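Local atomic coordinates of glucanase (Clostridium thermocellum, PDB entry 5GXX), a protein that probably hydrolyses internal beta-1,4-glucosidic bonds of cellulose as a family 9 endoglucanase of the cellulosome. Residues A[17-22]-A[89-94]; A[11-16]-A[432-437]. The protein carries 1 engineered substitution. One frame throughout, in Å; residues are numbered along the deposited sequence.

Contact 1. Residues A[17-22]-A[89-94]; sequences FYECQQ and ERNLAF
Tyr18 and Asn91 mark the closest approach of the two backbones, their CA atoms 6.8 Å apart, and Gln22 faces Phe94 across a wider gap of 8.3 Å between CA atoms, where segment 17-22 has run on past helix 7-20 into a loop. Asn91 carries the polar half. Its amide lies nearly coplanar with the Glu19 carboxylate, and ND2 donates to the anti lone pair of Glu19 OE2 at 2.9 Å with an almost straight N-H...O angle of 174°; ND2 also donates to His87 O, one turn back. Glu19 OE2 is gripped further by a salt bridge to Arg31 and by a water, 2.6 Å from OE2, that links it to Arg90 NH2. Three partners thus converge on OE2 and probably restrain the rotation of the carboxylate. At the amide oxygen, a second water donates to Asn91 OD1 (2.6 Å) and Asn91 O and accepts from Gln22 NE2, tying the loop to the helix. The extended Gln22 chain lies over one face of the Phe94 ring, its CG 4.0 Å from the ring centroid in a CH-pi contact, while its amide stacks at 25° to the ring plane. Phe94 reaches this place because CG is anti to the backbone N (chi1 -172°). Gln22 OE1 is held by Asn30. Helices 7-20 and 85-101 thus join within the family 9 catalytic domain, an (alpha/alpha)6 barrel. Helix 58-75 touches both segments, through Leu68 against Tyr18 and Ala65 against Leu92, and helix 412-429 packs on Tyr18, whose hydroxyl bonds to Cys412 O.

Contact 2. Residues A[11-16]-A[432-437]; sequences LQKAIY and TPLANF
Phe437 points its ring edge at one face of Tyr16, a T-shaped pair with centroids 4.9 Å apart and planes at 68°; Phe437 CZ sits over that face toward its rim, and Tyr16 CB lies in the plane of the Phe437 ring at its edge. Lys13 slants across the same phenyl group, its CE 3.8 Å from Phe437 CE1, while Tyr385 meets the ring in a second edge-to-face contact. The Gln12 amide also passes alongside Phe437, oblique to its ring, with NE2 3.6 Å from Phe437 CB. That amide reads both polar atoms of one loop residue. Its OE1 accepts from Leu434 N at 2.9 Å, the donor tilted out of the carbonyl plane, and its NE2 donates to Leu434 O at 3.0 Å, in the carbonyl plane and on a lone pair. CG anti to the backbone N (chi1 172°) and an extended chain beyond it bring the amide to Leu434, and the two bonds hold it from turning. The ammonium end of Lys13 passes Leu434 CD1 and is bound by Gly352 O and Glu9. Helix 7-20 is thereby fastened to the type I turn 434-437, in the loop running from helix 412-429 to strand 447-456; helix 412-429 itself packs on Leu11 and Ala14.

How the contacts relate
Both contacts draw on helix 7-20: contact 2 uses its middle, contact 1 its C-terminal end and the residues beyond. Their centres are about 14 Å apart, and they meet where Ile15 CG2 lies 3.7 Å from Asn91 ND2, so helix 85-101 packs on the helix one turn before Glu19. Contact 1 is buried, contact 2 only partly so, with Leu434 exposed; their centres lie about 11 Å and about 17 Å from the centre of the chain. Contact 1 joins segments 67 residues apart, whereas contact 2 spans 416 and links the N-terminal helix to the loop leading to the beta-strand region. No residue of either contact coordinates a calcium ion.

Contact 1. Residues A[17-22]-A[89-94]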
loop_
_atom_site.group_PDB
_atom_site.type_symbol
_atom_site.label_atom_id
_atom_site.label_comp_id
_atom_site.label_asym_id
_atom_site.label_seq_id
_atom_site.Cartn_x
_atom_site.Cartn_y
_atom_site.Cartn_z
ATOM N N PHE A 17 -1.253 -39.637 -16.756
ATOM C CA PHE A 17 -1.814 -38.284 -16.767
ATOM C C PHE A 17 -3.068 -38.155 -15.899
ATOM O O PHE A 17 -3.171 -37.196 -15.122
ATOM C CB PHE A 17 -2.063 -37.816 -18.211
ATOM C CG PHE A 17 -2.877 -36.548 -18.299
ATOM C CD1 PHE A 17 -2.323 -35.303 -18.026
ATOM C CD2 PHE A 17 -4.210 -36.614 -18.659
ATOM C CE1 PHE A 17 -3.075 -34.128 -18.112
ATOM C CE2 PHE A 17 -4.982 -35.438 -18.799
ATOM C CZ PHE A 17 -4.423 -34.193 -18.501
ATOM N N TYR A 18 -4.006 -39.098 -16.024
ATOM C CA TYR A 18 -5.243 -38.982 -15.248
ATOM C C TYR A 18 -5.002 -39.006 -13.741
ATOM O O TYR A 18 -5.738 -38.361 -12.986
ATOM C CB TYR A 18 -6.268 -40.028 -15.678
ATOM C CG TYR A 18 -6.775 -39.730 -17.067
ATOM C CD1 TYR A 18 -7.790 -38.794 -17.266
ATOM C CD2 TYR A 18 -6.197 -40.332 -18.187
ATOM C CE1 TYR A 18 -8.219 -38.468 -18.542
ATOM C CE2 TYR A 18 -6.633 -40.027 -19.470
ATOM C CZ TYR A 18 -7.640 -39.093 -19.635
ATOM O OH TYR A 18 -8.117 -38.794 -20.890
ATOM N N GLU A 19 -3.967 -39.702 -13.272
ATOM C CA GLU A 19 -3.645 -39.652 -11.838
ATOM C C GLU A 19 -3.152 -38.273 -11.394
ATOM O O GLU A 19 -3.336 -37.858 -10.246
ATOM C CB GLU A 19 -2.616 -40.725 -11.485
ATOM C CG GLU A 19 -3.251 -42.101 -11.599
ATOM C CD GLU A 19 -2.283 -43.267 -11.424
ATOM O OE1 GLU A 19 -1.359 -43.200 -10.603
ATOM O OE2 GLU A 19 -2.485 -44.262 -12.137
ATOM N N CYS A 20 -2.508 -37.547 -12.302
ATOM C CA CYS A 20 -2.124 -36.159 -12.031
ATOM C C CYS A 20 -3.347 -35.241 -11.880
ATOM O O CYS A 20 -3.251 -34.169 -11.277
ATOM C CB CYS A 20 -1.262 -35.643 -13.177
ATOM S SG CYS A 20 0.298 -36.506 -13.353
ATOM N N GLN A 21 -4.483 -35.671 -12.429
ATOM C CA GLN A 21 -5.700 -34.860 -12.458
ATOM C C GLN A 21 -6.644 -35.158 -11.303
ATOM O O GLN A 21 -7.698 -34.523 -11.180
ATOM C CB GLN A 21 -6.463 -35.091 -13.764
ATOM C CG GLN A 21 -5.684 -34.732 -15.024
ATOM C CD GLN A 21 -5.341 -33.263 -15.089
ATOM O OE1 GLN A 21 -4.252 -32.863 -14.705
ATOM N NE2 GLN A 21 -6.303 -32.443 -15.507
ATOM N N GLN A 22 -6.295 -36.134 -10.471
ATOM C CA GLN A 22 -7.234 -36.577 -9.446
ATOM C C GLN A 22 -7.485 -35.560 -8.341
ATOM O O GLN A 22 -6.547 -34.992 -7.776
ATOM C CB GLN A 22 -6.803 -37.913 -8.842
ATOM C CG GLN A 22 -6.961 -39.064 -9.814
ATOM C CD GLN A 22 -6.430 -40.373 -9.248
ATOM O OE1 GLN A 22 -5.648 -40.386 -8.290
ATOM N NE2 GLN A 22 -6.814 -41.485 -9.888
ATOM N N GLU A 89 -8.131 -49.470 -16.033
ATOM C CA GLU A 89 -9.376 -49.810 -15.356
ATOM C C GLU A 89 -9.642 -49.012 -14.085
ATOM O O GLU A 89 -10.723 -48.440 -13.921
ATOM C CB GLU A 89 -9.434 -51.307 -15.048
ATOM C CG GLU A 89 -9.823 -52.117 -16.282
ATOM C CD GLU A 89 -9.690 -53.606 -16.081
ATOM O OE1 GLU A 89 -9.187 -54.032 -15.021
ATOM O OE2 GLU A 89 -10.076 -54.343 -17.008
ATOM N N ARG A 90 -8.670 -48.965 -13.185
ATOM C CA ARG A 90 -8.868 -48.262 -11.920
ATOM C C ARG A 90 -8.883 -46.744 -12.090
ATOM O O ARG A 90 -9.586 -46.043 -11.363
ATOM C CB ARG A 90 -7.883 -48.712 -10.836
ATOM C CG ARG A 90 -6.411 -48.371 -11.075
ATOM C CD ARG A 90 -5.572 -49.179 -10.086
ATOM N NE ARG A 90 -4.161 -48.798 -10.147
ATOM C CZ ARG A 90 -3.181 -49.335 -9.427
ATOM N NH1 ARG A 90 -3.432 -50.324 -8.574
ATOM N NH2 ARG A 90 -1.943 -48.863 -9.557
ATOM N N ASN A 91 -8.150 -46.225 -13.072
ATOM C CA ASN A 91 -8.290 -44.805 -13.379
ATOM C C ASN A 91 -9.693 -44.463 -13.878
ATOM O O ASN A 91 -10.250 -43.438 -13.488
ATOM C CB ASN A 91 -7.211 -44.352 -14.363
ATOM C CG ASN A 91 -5.971 -43.900 -13.635
ATOM O OD1 ASN A 91 -5.956 -42.832 -13.026
ATOM N ND2 ASN A 91 -4.949 -44.743 -13.615
ATOM N N LEU A 92 -10.255 -45.326 -14.713
ATOM C CA LEU A 92 -11.627 -45.136 -15.155
ATOM C C LEU A 92 -12.573 -45.192 -13.950
ATOM O O LEU A 92 -13.442 -44.325 -13.826
ATOM C CB LEU A 92 -12.008 -46.168 -16.227
ATOM C CG LEU A 92 -13.485 -46.206 -16.614
ATOM C CD1 LEU A 92 -13.994 -44.851 -17.115
ATOM C CD2 LEU A 92 -13.712 -47.278 -17.652
ATOM N N ALA A 93 -12.379 -46.167 -13.060
ATOM C CA ALA A 93 -13.329 -46.362 -11.958
ATOM C C ALA A 93 -13.395 -45.130 -11.076
ATOM O O ALA A 93 -14.445 -44.793 -10.540
ATOM C CB ALA A 93 -12.966 -47.594 -11.120
ATOM N N PHE A 94 -12.253 -44.479 -10.903
ATOM C CA PHE A 94 -12.162 -43.288 -10.071
ATOM C C PHE A 94 -13.112 -42.204 -10.585
ATOM O O PHE A 94 -13.806 -41.548 -9.806
ATOM C CB PHE A 94 -10.701 -42.809 -10.024
ATOM C CG PHE A 94 -10.460 -41.710 -9.040
ATOM C CD1 PHE A 94 -10.137 -42.023 -7.724
ATOM C CD2 PHE A 94 -10.535 -40.380 -9.421
ATOM C CE1 PHE A 94 -9.928 -41.030 -6.779
ATOM C CE2 PHE A 94 -10.321 -39.383 -8.476
ATOM C CZ PHE A 94 -10.015 -39.703 -7.163
HETATM O O HOH W 1 -2.548 -46.837 -11.520
HETATM O O HOH W 2 -8.223 -41.659 -12.386
#

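Contact 2. Residues A[11-16]-A[432-437]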
loop_
_atom_site.group_PDB
_atom_site.type_symbol
_atom_site.label_atom_id
_atom_site.label_comp_id
_atom_site.label_asym_id
_atom_site.label_seq_id
_atom_site.Cartn_x
_atom_site.Cartn_y
_atom_site.Cartn_z
ATOM N N LEU A 11 1.285 -45.160 -24.029
ATOM C CA LEU A 11 0.059 -45.525 -23.327
ATOM C C LEU A 11 0.179 -45.449 -21.817
ATOM O O LEU A 11 -0.718 -44.887 -21.152
ATOM C CB LEU A 11 -0.360 -46.938 -23.737
ATOM C CG LEU A 11 -1.599 -47.489 -23.030
ATOM C CD1 LEU A 11 -2.815 -46.631 -23.375
ATOM C CD2 LEU A 11 -1.816 -48.957 -23.432
ATOM N N GLN A 12 1.262 -46.020 -21.298
ATOM C CA GLN A 12 1.595 -45.999 -19.880
ATOM C C GLN A 12 1.584 -44.571 -19.341
ATOM O O GLN A 12 0.981 -44.291 -18.301
ATOM C CB GLN A 12 2.966 -46.664 -19.684
ATOM C CG GLN A 12 3.574 -46.565 -18.288
ATOM C CD GLN A 12 5.009 -47.069 -18.275
ATOM O OE1 GLN A 12 5.769 -46.825 -19.223
ATOM N NE2 GLN A 12 5.389 -47.771 -17.204
ATOM N N LYS A 13 2.208 -43.656 -20.076
ATOM C CA LYS A 13 2.264 -42.267 -19.655
ATOM C C LYS A 13 0.922 -41.568 -19.809
ATOM O O LYS A 13 0.512 -40.822 -18.917
ATOM C CB LYS A 13 3.412 -41.535 -20.365
ATOM C CG LYS A 13 4.742 -42.043 -19.835
ATOM C CD LYS A 13 5.945 -41.509 -20.603
ATOM C CE LYS A 13 7.214 -41.988 -19.888
ATOM N NZ LYS A 13 8.442 -41.483 -20.557
ATOM N N ALA A 14 0.249 -41.833 -20.925
ATOM C CA ALA A 14 -1.038 -41.210 -21.223
ATOM C C ALA A 14 -2.114 -41.541 -20.188
ATOM O O ALA A 14 -2.962 -40.698 -19.901
ATOM C CB ALA A 14 -1.496 -41.526 -22.659
ATOM N N ILE A 15 -2.010 -42.721 -19.579
ATOM C CA ILE A 15 -2.902 -43.110 -18.488
ATOM C C ILE A 15 -2.553 -42.416 -17.178
ATOM O O ILE A 15 -3.449 -41.950 -16.456
ATOM C CB ILE A 15 -2.878 -44.642 -18.299
ATOM C CG1 ILE A 15 -3.407 -45.323 -19.564
ATOM C CG2 ILE A 15 -3.730 -45.062 -17.082
ATOM C CD1 ILE A 15 -3.027 -46.808 -19.628
ATOM N N TYR A 16 -1.252 -42.386 -16.891
ATOM C CA TYR A 16 -0.704 -41.756 -15.683
ATOM C C TYR A 16 -1.136 -40.303 -15.603
ATOM O O TYR A 16 -1.359 -39.792 -14.505
ATOM C CB TYR A 16 0.829 -41.888 -15.683
ATOM C CG TYR A 16 1.573 -41.140 -14.598
ATOM C CD1 TYR A 16 2.011 -39.818 -14.792
ATOM C CD2 TYR A 16 1.865 -41.753 -13.380
ATOM C CE1 TYR A 16 2.728 -39.147 -13.825
ATOM C CE2 TYR A 16 2.624 -41.097 -12.395
ATOM C CZ TYR A 16 3.035 -39.798 -12.634
ATOM O OH TYR A 16 3.753 -39.114 -11.693
ATOM N N THR A 432 7.461 -52.452 -24.709
ATOM C CA THR A 432 7.623 -52.690 -23.275
ATOM C C THR A 432 7.445 -51.376 -22.505
ATOM O O THR A 432 8.064 -50.365 -22.827
ATOM C CB THR A 432 9.013 -53.282 -22.972
ATOM O OG1 THR A 432 9.315 -54.322 -23.912
ATOM C CG2 THR A 432 9.056 -53.858 -21.564
ATOM N N PRO A 433 6.605 -51.373 -21.462
ATOM C CA PRO A 433 6.503 -50.139 -20.672
ATOM C C PRO A 433 7.779 -49.882 -19.858
ATOM O O PRO A 433 8.575 -50.802 -19.673
ATOM C CB PRO A 433 5.302 -50.423 -19.765
ATOM C CG PRO A 433 5.342 -51.921 -19.585
ATOM C CD PRO A 433 5.739 -52.443 -20.937
ATOM N N LEU A 434 7.999 -48.650 -19.403
ATOM C CA LEU A 434 9.132 -48.316 -18.533
ATOM C C LEU A 434 9.042 -48.988 -17.171
ATOM O O LEU A 434 8.065 -48.808 -16.454
ATOM C CB LEU A 434 9.212 -46.809 -18.282
ATOM C CG LEU A 434 9.631 -45.839 -19.381
ATOM C CD1 LEU A 434 10.040 -44.539 -18.685
ATOM C CD2 LEU A 434 10.789 -46.448 -20.161
ATOM N N ALA A 435 10.083 -49.725 -16.794
ATOM C CA ALA A 435 10.064 -50.504 -15.551
ATOM C C ALA A 435 9.964 -49.691 -14.266
ATOM O O ALA A 435 9.264 -50.081 -13.328
ATOM C CB ALA A 435 11.282 -51.445 -15.477
ATOM N N ASN A 436 10.670 -48.572 -14.184
ATOM C CA ASN A 436 10.749 -47.934 -12.875
ATOM C C ASN A 436 9.901 -46.656 -12.834
ATOM O O ASN A 436 10.315 -45.629 -12.307
ATOM C CB ASN A 436 12.218 -47.699 -12.473
ATOM C CG ASN A 436 13.105 -48.944 -12.642
ATOM O OD1 ASN A 436 12.896 -49.980 -11.998
ATOM N ND2 ASN A 436 14.118 -48.830 -13.503
ATOM N N PHE A 437 8.696 -46.728 -13.389
ATOM C CA PHE A 437 7.962 -45.511 -13.733
ATOM C C PHE A 437 6.891 -45.166 -12.690
ATOM O O PHE A 437 6.138 -46.039 -12.249
ATOM C CB PHE A 437 7.383 -45.603 -15.159
ATOM C CG PHE A 437 6.475 -44.455 -15.497
ATOM C CD1 PHE A 437 6.993 -43.248 -15.935
ATOM C CD2 PHE A 437 5.111 -44.567 -15.270
ATOM C CE1 PHE A 437 6.142 -42.165 -16.204
ATOM C CE2 PHE A 437 4.267 -43.481 -15.492
ATOM C CZ PHE A 437 4.776 -42.293 -15.965
#